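Local coordinates for radical SAM domain protein (Methanothrix thermoacetophila, PDB 6Y1X) that probably acts as a radical SAM carbide synthase of the NifB family, building the iron-sulfur precursor of the nitrogenase iron-molybdenum cofactor with the help of bound clusters, at residues A[35-40]-A[136-141]; A[159-164]-A[210-215]; A[214-219]-A[239-244]; A[231-236]-A[274-279]. All blocks are in the same frame, centred on the assembly; numbering follows the deposited sequence.

Interaction 1 (A[35-40]-A[136-141]). With SF4 (iron/sulfur cluster), chain C.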
# COMPACT_ATOMS: atom_id res chain seq x y z
N ARG A 35 -4.15 -12.27 12.70
CA ARG A 35 -5.46 -12.69 13.19
C ARG A 35 -6.35 -11.51 13.57
O ARG A 35 -7.57 -11.60 13.45
CB ARG A 35 -5.27 -13.62 14.40
CG ARG A 35 -6.56 -14.19 14.97
CD ARG A 35 -6.28 -15.06 16.19
NE ARG A 35 -5.72 -14.31 17.30
CZ ARG A 35 -4.45 -14.38 17.69
NH1 ARG A 35 -4.03 -13.65 18.72
NH2 ARG A 35 -3.59 -15.17 17.05
N GLU A 36 -5.76 -10.41 14.03
CA GLU A 36 -6.53 -9.24 14.46
C GLU A 36 -6.39 -8.06 13.50
O GLU A 36 -6.79 -6.95 13.85
CB GLU A 36 -6.12 -8.83 15.87
CG GLU A 36 -6.46 -9.86 16.93
CD GLU A 36 -6.18 -9.38 18.34
OE1 GLU A 36 -5.54 -8.32 18.50
OE2 GLU A 36 -6.60 -10.07 19.29
N HIS A 37 -5.86 -8.28 12.30
CA HIS A 37 -5.73 -7.20 11.33
C HIS A 37 -6.84 -7.36 10.31
O HIS A 37 -6.87 -8.37 9.58
CB HIS A 37 -4.37 -7.25 10.65
CG HIS A 37 -4.02 -6.02 9.87
ND1 HIS A 37 -4.92 -5.37 9.06
CD2 HIS A 37 -2.86 -5.31 9.79
CE1 HIS A 37 -4.34 -4.32 8.51
NE2 HIS A 37 -3.09 -4.26 8.94
N PRO A 38 -7.77 -6.40 10.21
CA PRO A 38 -8.92 -6.58 9.29
C PRO A 38 -8.53 -6.75 7.84
O PRO A 38 -9.27 -7.38 7.08
CB PRO A 38 -9.75 -5.31 9.51
CG PRO A 38 -9.17 -4.62 10.70
CD PRO A 38 -7.77 -5.09 10.87
N CYS A 39 -7.38 -6.22 7.42
CA CYS A 39 -6.96 -6.30 6.03
C CYS A 39 -6.15 -7.54 5.71
O CYS A 39 -5.90 -7.82 4.53
CB CYS A 39 -6.16 -5.05 5.65
SG CYS A 39 -6.94 -3.50 6.16
N PHE A 40 -5.76 -8.31 6.72
CA PHE A 40 -4.98 -9.53 6.51
C PHE A 40 -5.73 -10.79 6.91
O PHE A 40 -5.20 -11.89 6.70
CB PHE A 40 -3.65 -9.45 7.28
CG PHE A 40 -2.69 -8.44 6.72
CD1 PHE A 40 -2.91 -7.08 6.89
CD2 PHE A 40 -1.56 -8.84 6.03
CE1 PHE A 40 -2.03 -6.15 6.38
CE2 PHE A 40 -0.67 -7.91 5.52
CZ PHE A 40 -0.90 -6.56 5.69
N ILE A 136 -1.30 -2.71 16.46
CA ILE A 136 -0.56 -3.18 15.30
C ILE A 136 -0.25 -1.98 14.43
O ILE A 136 -1.15 -1.22 14.06
CB ILE A 136 -1.37 -4.24 14.53
CG1 ILE A 136 -1.70 -5.43 15.44
CG2 ILE A 136 -0.63 -4.67 13.26
CD1 ILE A 136 -2.75 -6.36 14.87
N LEU A 137 1.02 -1.82 14.08
CA LEU A 137 1.45 -0.69 13.27
C LEU A 137 1.63 -1.15 11.83
O LEU A 137 2.31 -2.15 11.57
CB LEU A 137 2.74 -0.08 13.80
CG LEU A 137 2.71 0.43 15.25
CD1 LEU A 137 4.06 0.99 15.65
CD2 LEU A 137 1.61 1.46 15.45
N CYS A 138 1.01 -0.43 10.91
CA CYS A 138 0.86 -0.82 9.52
C CYS A 138 1.19 0.38 8.64
O CYS A 138 0.97 1.53 9.03
CB CYS A 138 -0.57 -1.32 9.25
SG CYS A 138 -0.88 -2.13 7.65
N ILE A 139 1.74 0.11 7.46
CA ILE A 139 1.97 1.16 6.48
C ILE A 139 1.67 0.61 5.09
O ILE A 139 1.81 -0.58 4.82
CB ILE A 139 3.42 1.73 6.51
CG1 ILE A 139 4.46 0.67 6.12
CG2 ILE A 139 3.75 2.33 7.85
CD1 ILE A 139 5.00 0.84 4.71
N SER A 140 1.26 1.52 4.21
CA SER A 140 1.11 1.28 2.79
C SER A 140 2.19 2.07 2.07
O SER A 140 2.63 3.12 2.54
CB SER A 140 -0.29 1.71 2.31
OG SER A 140 -0.38 1.74 0.89
N THR A 141 2.67 1.54 0.94
CA THR A 141 3.70 2.24 0.19
C THR A 141 3.61 1.85 -1.28
O THR A 141 3.16 0.75 -1.62
CB THR A 141 5.11 1.92 0.73
OG1 THR A 141 6.10 2.60 -0.05
CG2 THR A 141 5.39 0.42 0.70
FE1 SF4 C . -3.68 -0.82 4.08
FE2 SF4 C . -5.29 -1.91 5.98
FE3 SF4 C . -4.61 0.73 6.08
FE4 SF4 C . -2.72 -1.20 6.62
S1 SF4 C . -4.61 -0.74 7.85
S2 SF4 C . -2.44 0.67 5.31
S3 SF4 C . -3.36 -2.83 5.13
S4 SF4 C . -5.89 -0.29 4.46
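H37 and C138 meet beside the iron-sulfur cluster, where the imidazole directs an almost straight N-H (168°) at the cysteine sulfur: H37 NE2 lies 3.3 Å from C138 SG, which is close to the ring plane. C138 SG also binds iron FE4 at 2.3 Å, and C39 SG holds FE2 likewise at 2.3 Å, so each segment supplies one ligand. The N-H would probably draw electron density from the sulfur. CG anti to the backbone N (chi1 -166°) starts the H37 ring off on the side of strand 136-141. Its ND1 accepts from C39 N at 3.1 Å, so two bonds fix the ring's rotation. F40 CD1 sits over the centre of one face, 3.2 Å above the ring plane, and I136 CG2 packs obliquely against H37 CD2 at 4.2 Å. Histidine suits this place because it can donate and accept at once; an alanine here would probably leave C138 SG without its N-H donor and C39 N without its acceptor. H52 and E75 complete the ligand set, giving a two-cysteine, histidine and glutamate [4Fe-4S] site, separate from the radical SAM cluster bound through C59, C63, C66 and C72.

Interaction 2 (A[159-164]-A[210-215]). With SF4 (iron/sulfur cluster), chain C.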
# COMPACT_ATOMS: atom_id res chain seq x y z
N THR A 159 4.88 -3.94 11.70
CA THR A 159 4.86 -5.38 11.47
C THR A 159 4.14 -5.79 10.19
O THR A 159 4.30 -6.92 9.74
CB THR A 159 4.20 -6.12 12.64
OG1 THR A 159 2.91 -5.55 12.91
CG2 THR A 159 5.06 -6.05 13.90
N ASN A 160 3.36 -4.89 9.60
CA ASN A 160 2.55 -5.19 8.43
C ASN A 160 2.79 -4.10 7.41
O ASN A 160 2.76 -2.91 7.76
CB ASN A 160 1.06 -5.27 8.79
CG ASN A 160 0.73 -6.41 9.73
OD1 ASN A 160 1.15 -6.42 10.89
ND2 ASN A 160 -0.03 -7.37 9.24
N ILE A 161 3.00 -4.49 6.16
CA ILE A 161 3.37 -3.56 5.10
C ILE A 161 2.56 -3.90 3.86
O ILE A 161 2.48 -5.06 3.46
CB ILE A 161 4.88 -3.60 4.78
CG1 ILE A 161 5.69 -3.10 5.98
CG2 ILE A 161 5.19 -2.76 3.55
CD1 ILE A 161 7.19 -3.26 5.79
N THR A 162 1.94 -2.89 3.27
CA THR A 162 1.27 -3.05 1.99
C THR A 162 2.10 -2.35 0.92
O THR A 162 2.44 -1.17 1.07
CB THR A 162 -0.14 -2.46 2.03
OG1 THR A 162 -0.99 -3.30 2.81
CG2 THR A 162 -0.71 -2.36 0.62
N VAL A 163 2.41 -3.07 -0.15
CA VAL A 163 3.11 -2.50 -1.29
C VAL A 163 2.15 -2.59 -2.47
O VAL A 163 1.58 -3.65 -2.72
CB VAL A 163 4.42 -3.24 -1.60
CG1 VAL A 163 5.11 -2.63 -2.81
CG2 VAL A 163 5.33 -3.25 -0.37
N THR A 164 2.00 -1.49 -3.20
CA THR A 164 1.21 -1.53 -4.43
C THR A 164 2.14 -1.86 -5.58
O THR A 164 3.03 -1.06 -5.93
CB THR A 164 0.46 -0.22 -4.65
OG1 THR A 164 -0.52 -0.07 -3.62
CG2 THR A 164 -0.26 -0.25 -6.00
N ARG A 210 12.89 -9.67 7.10
CA ARG A 210 12.75 -9.14 8.45
C ARG A 210 11.46 -9.60 9.11
O ARG A 210 11.03 -9.00 10.10
CB ARG A 210 12.83 -7.61 8.44
CG ARG A 210 14.21 -7.09 8.05
CD ARG A 210 14.19 -5.60 7.77
NE ARG A 210 15.54 -5.09 7.55
CZ ARG A 210 16.30 -4.56 8.49
NH1 ARG A 210 15.86 -4.46 9.73
NH2 ARG A 210 17.52 -4.13 8.18
N LYS A 211 10.82 -10.64 8.55
CA LYS A 211 9.64 -11.28 9.13
C LYS A 211 8.44 -10.33 9.19
O LYS A 211 7.57 -10.48 10.05
CB LYS A 211 9.94 -11.86 10.51
CG LYS A 211 10.99 -12.97 10.50
CD LYS A 211 11.16 -13.59 11.87
N LYS A 212 8.38 -9.36 8.28
CA LYS A 212 7.20 -8.51 8.16
C LYS A 212 6.12 -9.23 7.36
O LYS A 212 6.41 -10.04 6.47
CB LYS A 212 7.53 -7.18 7.49
CG LYS A 212 8.69 -6.42 8.11
CD LYS A 212 8.49 -6.26 9.60
CE LYS A 212 9.70 -5.60 10.24
NZ LYS A 212 9.54 -5.43 11.71
N ILE A 213 4.87 -8.94 7.69
CA ILE A 213 3.74 -9.51 6.97
C ILE A 213 3.42 -8.57 5.82
O ILE A 213 3.06 -7.41 6.03
CB ILE A 213 2.52 -9.69 7.89
CG1 ILE A 213 2.93 -10.42 9.17
CG2 ILE A 213 1.41 -10.43 7.16
CD1 ILE A 213 3.58 -11.76 8.92
N VAL A 214 3.55 -9.07 4.60
CA VAL A 214 3.48 -8.24 3.40
C VAL A 214 2.19 -8.53 2.65
O VAL A 214 1.88 -9.69 2.34
CB VAL A 214 4.70 -8.46 2.50
CG1 VAL A 214 4.56 -7.65 1.20
CG2 VAL A 214 5.97 -8.08 3.24
N LYS A 215 1.44 -7.48 2.36
CA LYS A 215 0.30 -7.52 1.46
C LYS A 215 0.65 -6.76 0.19
O LYS A 215 1.25 -5.68 0.26
CB LYS A 215 -0.94 -6.93 2.14
CG LYS A 215 -2.06 -6.49 1.22
CD LYS A 215 -3.33 -6.24 2.04
CE LYS A 215 -4.23 -5.20 1.41
NZ LYS A 215 -3.67 -3.83 1.54
FE1 SF4 C . -3.68 -0.82 4.08
FE2 SF4 C . -5.29 -1.91 5.98
FE3 SF4 C . -4.61 0.73 6.08
FE4 SF4 C . -2.72 -1.20 6.62
S1 SF4 C . -4.61 -0.74 7.85
S2 SF4 C . -2.44 0.67 5.31
S3 SF4 C . -3.36 -2.83 5.13
S4 SF4 C . -5.89 -0.29 4.46
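K215 buries the most surface here, its chain running beside T162 and pointing the same way. In the conformer given, of two modelled, the aliphatic part is extended until chi4 (-72°) swings NZ back to T162, and K215 NZ donates to T162 OG1 at 3.0 Å. N217 OD1 gives the ammonium a second partner. The group lies near the iron-sulfur cluster, with K215 NZ 3.7 Å from sulfide S3 and T162 OG1 3.3 Å from it, so a positive charge would probably steady the cluster's negative one. Lysine fits because its long apolar stem can cross the buried sheet face while only its tip needs polar company. Strands 160-164 and 213-220 are parallel neighbours in the partial (beta/alpha)6 barrel of radical SAM enzymes, related to the TIM barrel, and their short segments run at 27° to each other. I161 is gripped through its backbone: its N donates to I213 O at 2.9 Å, and its O accepts from K215 N at 2.9 Å. The I161 side chain points to the other face, where beta-branched bulk fits against A207 and L153 of the covering helices and CD1 reaches K212 CG at 4.2 Å. I213 shares its face with N160, the two side chains lying side by side; I213 CB touches N160 ND2 at 3.7 Å, and that amide nitrogen is bonded to R33 O.

Interaction 3 (A[214-219]-A[239-244])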
# COMPACT_ATOMS: atom_id res chain seq x y z
N VAL A 214 3.55 -9.07 4.60
CA VAL A 214 3.48 -8.24 3.40
C VAL A 214 2.19 -8.53 2.65
O VAL A 214 1.88 -9.69 2.34
CB VAL A 214 4.70 -8.46 2.50
CG1 VAL A 214 4.56 -7.65 1.20
CG2 VAL A 214 5.97 -8.08 3.24
N LYS A 215 1.44 -7.48 2.36
CA LYS A 215 0.30 -7.52 1.46
C LYS A 215 0.65 -6.76 0.19
O LYS A 215 1.25 -5.68 0.26
CB LYS A 215 -0.94 -6.93 2.14
CG LYS A 215 -2.06 -6.49 1.22
CD LYS A 215 -3.33 -6.24 2.04
CE LYS A 215 -4.23 -5.20 1.41
NZ LYS A 215 -3.67 -3.83 1.54
N VAL A 216 0.28 -7.30 -0.96
CA VAL A 216 0.53 -6.63 -2.23
C VAL A 216 -0.81 -6.25 -2.83
O VAL A 216 -1.69 -7.11 -3.00
CB VAL A 216 1.36 -7.49 -3.18
CG1 VAL A 216 1.28 -6.94 -4.60
CG2 VAL A 216 2.80 -7.53 -2.69
N ASN A 217 -0.99 -4.97 -3.11
CA ASN A 217 -2.12 -4.49 -3.90
C ASN A 217 -1.74 -4.47 -5.37
O ASN A 217 -0.61 -4.12 -5.73
CB ASN A 217 -2.51 -3.07 -3.49
CG ASN A 217 -3.08 -2.99 -2.09
OD1 ASN A 217 -3.52 -3.98 -1.51
ND2 ASN A 217 -3.09 -1.78 -1.54
N THR A 218 -2.69 -4.82 -6.23
CA THR A 218 -2.53 -4.63 -7.67
C THR A 218 -3.79 -3.98 -8.21
O THR A 218 -4.89 -4.49 -7.99
CB THR A 218 -2.27 -5.95 -8.40
OG1 THR A 218 -1.06 -6.54 -7.93
CG2 THR A 218 -2.17 -5.71 -9.91
N VAL A 219 -3.62 -2.85 -8.89
CA VAL A 219 -4.74 -2.19 -9.57
C VAL A 219 -4.93 -2.92 -10.89
O VAL A 219 -4.01 -2.99 -11.70
CB VAL A 219 -4.48 -0.70 -9.78
CG1 VAL A 219 -5.69 -0.03 -10.43
CG2 VAL A 219 -4.16 -0.02 -8.46
N MET A 239 8.34 -14.89 -3.54
CA MET A 239 9.07 -13.98 -2.67
C MET A 239 8.60 -14.01 -1.22
O MET A 239 9.26 -13.40 -0.37
CB MET A 239 8.98 -12.56 -3.20
CG MET A 239 9.67 -12.37 -4.54
SD MET A 239 9.51 -10.68 -5.14
CE MET A 239 10.84 -9.89 -4.25
N GLY A 240 7.51 -14.69 -0.92
CA GLY A 240 7.03 -14.76 0.45
C GLY A 240 5.99 -13.75 0.86
O GLY A 240 5.76 -13.57 2.06
N VAL A 241 5.36 -13.06 -0.10
CA VAL A 241 4.24 -12.20 0.22
C VAL A 241 3.10 -13.03 0.79
O VAL A 241 2.86 -14.17 0.38
CB VAL A 241 3.81 -11.42 -1.04
CG1 VAL A 241 2.49 -10.70 -0.82
CG2 VAL A 241 4.90 -10.42 -1.40
N PHE A 242 2.40 -12.46 1.77
CA PHE A 242 1.39 -13.23 2.49
C PHE A 242 0.05 -13.22 1.78
O PHE A 242 -0.61 -14.26 1.70
CB PHE A 242 1.23 -12.69 3.91
CG PHE A 242 0.11 -13.33 4.67
CD1 PHE A 242 0.22 -14.63 5.13
CD2 PHE A 242 -1.06 -12.64 4.90
CE1 PHE A 242 -0.82 -15.22 5.83
CE2 PHE A 242 -2.10 -13.22 5.60
CZ PHE A 242 -1.98 -14.51 6.06
N ILE A 243 -0.38 -12.08 1.24
CA ILE A 243 -1.71 -11.98 0.66
C ILE A 243 -1.68 -10.96 -0.48
O ILE A 243 -0.89 -10.02 -0.48
CB ILE A 243 -2.75 -11.61 1.75
CG1 ILE A 243 -4.18 -11.76 1.22
CG2 ILE A 243 -2.49 -10.22 2.31
CD1 ILE A 243 -5.24 -11.63 2.29
N HIS A 244 -2.58 -11.16 -1.44
CA HIS A 244 -2.64 -10.36 -2.66
C HIS A 244 -4.03 -9.74 -2.76
O HIS A 244 -5.03 -10.45 -2.64
CB HIS A 244 -2.38 -11.24 -3.88
CG HIS A 244 -2.15 -10.49 -5.15
ND1 HIS A 244 -2.25 -11.08 -6.39
CD2 HIS A 244 -1.79 -9.20 -5.38
CE1 HIS A 244 -1.98 -10.19 -7.33
NE2 HIS A 244 -1.69 -9.05 -6.74
O HOH W 1 4.81 -11.54 4.13
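V241 lies across both V214 and V216 at about a right angle, its two methyls shared between them. V241 CG2 meets V214 CG1 at 3.8 Å, and V241 CG1 meets V216 CG2 at 3.7 Å; compact branched valines can interlock this closely. I236 of helix 229-239 packs on V216 and V241, while A207 and V208 of helix 189-209 pack on V214. On the opposite sheet face I243 and K215 lie side by side, with I243 CG2 against K215 CB at 3.6 Å, an apolar wall for the lysine stem. H244 crosses V216 and T218 obliquely, CG anti to the backbone N (chi1 -169°), and its ring turns an edge to the strand: H244 NE2 donates to T218 OG1 at 2.8 Å with the oxygen in the ring plane, while CD2 passes V216 O. An alanine in place of H244 would probably leave T218 OG1 without this donor and open a gap beside V216. The strand pairing rests on V216 N to I243 O at 3.0 Å; V214 O takes F242 N at 2.9 Å just ahead of strand 243-248 and, weakly, I243 N. G240, at positive phi, ends the helix of this beta-alpha-beta unit, its O linked through water to V214 N. The contact is thus an apolar valine cluster on a backbone-bonded strand pair, with one buried polar pair, H244 NE2 and T218 OG1, beside it, the hydroxyl also bonded to L165 O.

Interaction 4 (A[231-236]-A[274-279])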
# COMPACT_ATOMS: atom_id res chain seq x y z
N ASP A 231 1.50 -13.02 -13.79
CA ASP A 231 2.94 -12.97 -13.55
C ASP A 231 3.26 -12.30 -12.22
O ASP A 231 4.20 -12.69 -11.53
CB ASP A 231 3.62 -12.22 -14.69
CG ASP A 231 3.74 -13.04 -15.96
OD1 ASP A 231 3.71 -14.28 -15.89
OD2 ASP A 231 3.84 -12.42 -17.04
N ILE A 232 2.50 -11.26 -11.87
CA ILE A 232 2.70 -10.60 -10.58
C ILE A 232 2.48 -11.58 -9.44
O ILE A 232 3.29 -11.68 -8.51
CB ILE A 232 1.79 -9.37 -10.43
CG1 ILE A 232 2.09 -8.33 -11.51
CG2 ILE A 232 1.90 -8.78 -9.02
CD1 ILE A 232 1.08 -7.20 -11.52
N ALA A 233 1.35 -12.30 -9.48
CA ALA A 233 1.01 -13.24 -8.41
C ALA A 233 2.08 -14.31 -8.24
O ALA A 233 2.46 -14.64 -7.11
CB ALA A 233 -0.34 -13.88 -8.69
N ARG A 234 2.56 -14.88 -9.35
CA ARG A 234 3.59 -15.90 -9.24
C ARG A 234 4.86 -15.34 -8.60
O ARG A 234 5.47 -15.99 -7.75
CB ARG A 234 3.89 -16.49 -10.63
CG ARG A 234 2.81 -17.44 -11.13
CD ARG A 234 3.21 -18.11 -12.44
NE ARG A 234 3.10 -17.22 -13.59
CZ ARG A 234 2.04 -17.17 -14.39
NH1 ARG A 234 2.02 -16.33 -15.42
NH2 ARG A 234 1.00 -17.96 -14.18
N LYS A 235 5.27 -14.14 -9.01
CA LYS A 235 6.50 -13.56 -8.48
C LYS A 235 6.38 -13.29 -6.98
O LYS A 235 7.27 -13.66 -6.21
CB LYS A 235 6.81 -12.27 -9.25
CG LYS A 235 8.05 -11.51 -8.79
CD LYS A 235 9.30 -12.34 -9.05
CE LYS A 235 10.56 -11.50 -8.88
NZ LYS A 235 11.81 -12.31 -9.02
N ILE A 236 5.29 -12.63 -6.55
CA ILE A 236 5.18 -12.30 -5.13
C ILE A 236 4.98 -13.55 -4.29
O ILE A 236 5.33 -13.57 -3.10
CB ILE A 236 4.05 -11.28 -4.87
CG1 ILE A 236 2.68 -11.85 -5.22
CG2 ILE A 236 4.32 -9.99 -5.63
CD1 ILE A 236 1.52 -10.91 -4.89
N SER A 274 -6.30 -17.14 -6.75
CA SER A 274 -6.28 -17.78 -5.44
C SER A 274 -5.54 -19.11 -5.47
O SER A 274 -5.05 -19.57 -4.43
CB SER A 274 -7.71 -17.99 -4.93
OG SER A 274 -8.41 -18.89 -5.78
N LYS A 275 -5.46 -19.75 -6.64
CA LYS A 275 -4.71 -21.00 -6.74
C LYS A 275 -3.20 -20.76 -6.70
O LYS A 275 -2.44 -21.72 -6.52
CB LYS A 275 -5.10 -21.75 -8.01
CG LYS A 275 -6.59 -21.91 -8.21
CD LYS A 275 -6.93 -22.38 -9.62
CE LYS A 275 -8.43 -22.52 -9.81
NZ LYS A 275 -8.80 -22.79 -11.23
N ILE A 276 -2.76 -19.52 -6.89
CA ILE A 276 -1.36 -19.15 -6.79
C ILE A 276 -1.03 -18.60 -5.41
O ILE A 276 -0.07 -19.03 -4.77
CB ILE A 276 -1.00 -18.13 -7.89
CG1 ILE A 276 -1.35 -18.68 -9.27
CG2 ILE A 276 0.47 -17.75 -7.80
CD1 ILE A 276 -1.26 -17.64 -10.37
N ILE A 277 -1.82 -17.64 -4.94
CA ILE A 277 -1.55 -16.93 -3.69
C ILE A 277 -2.87 -16.48 -3.08
O ILE A 277 -3.81 -16.12 -3.80
CB ILE A 277 -0.60 -15.73 -3.92
CG1 ILE A 277 -0.18 -15.11 -2.58
CG2 ILE A 277 -1.22 -14.71 -4.87
CD1 ILE A 277 0.92 -14.08 -2.70
N LYS A 278 -2.93 -16.51 -1.75
CA LYS A 278 -4.11 -16.07 -1.02
C LYS A 278 -4.55 -14.69 -1.48
O LYS A 278 -3.73 -13.78 -1.65
CB LYS A 278 -3.78 -16.04 0.48
CG LYS A 278 -4.92 -15.69 1.41
CD LYS A 278 -4.42 -15.67 2.86
CE LYS A 278 -5.54 -15.40 3.85
NZ LYS A 278 -6.53 -16.51 3.90
N GLN A 279 -5.85 -14.54 -1.74
CA GLN A 279 -6.42 -13.29 -2.20
C GLN A 279 -7.24 -12.61 -1.11
O GLN A 279 -7.97 -13.27 -0.37
CB GLN A 279 -7.32 -13.53 -3.42
CG GLN A 279 -6.59 -14.11 -4.61
CD GLN A 279 -5.66 -13.10 -5.23
OE1 GLN A 279 -6.05 -11.96 -5.48
NE2 GLN A 279 -4.42 -13.50 -5.45
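I276 and I277 pack against A233, R234 and I236 in an apolar contact between helix 229-239 and the loop that follows helix 263-273, at the flank of the radical SAM domain. No polar pair joins the two segments; methyl groups do the touching. Alanine suits the middle of the contact, since its lone methyl lets the loop come close: A233 CB lies 4.0 Å from I277 CG2 and 4.1 Å from I276 CG2. The latter methyl also rests on the helix backbone, 3.8 Å from A233 O. One turn of helix further on, I236 and I277 cross at about a right angle. The chi1 of I236 (64°) sets CG1 between the backbone N and the carbonyl carbon, and I236 CG1 meets I277 CD1 at 3.8 Å. On the exposed side of the helix R234 lends its aliphatic part, with CG 4.1 Å from I276 CG2. Its guanidinium is engaged within the helix instead, where R234 NH1 forms a salt bridge with D231 OD1 at 2.7 Å; arginine thus serves both as apolar cover and as a charge at the exposed edge. The loop has its own brace, as Q279 NE2 donates to I277 O at 3.2 Å, from above the carbonyl plane. K237 NZ bonds to I276 O, adding a polar tie from the same helix just beyond the segment. Inward, I236 and I277 both touch H244 of strand 243-248, I236 also reaches V216 of strand 213-220, and L273, which ends helix 263-273, lies against A233.

Interactions 1, 2 and 3 follow one parallel sheet from strand 136-141 through 160-164 and 213-220 to 243-248, all deeply buried. Interactions 2 and 3 share V214 and K215, taking opposite edges of the same strand. Interaction 1 joins a loop to the sheet through a shared cluster and a histidine-cysteine hydrogen bond; it meets interaction 2 at that cluster, and F40 packs on K215. Interaction 4 is nearer the surface, about 17 Å between its centre and that of the chain: A233, I236 and I277 are buried, but salt-bridged R234 is exposed. It abuts interaction 3, where H244 N and K278 O are probably hydrogen-bonded. Chemistry thus shifts from metal ligation through backbone pairing to mainly apolar packing.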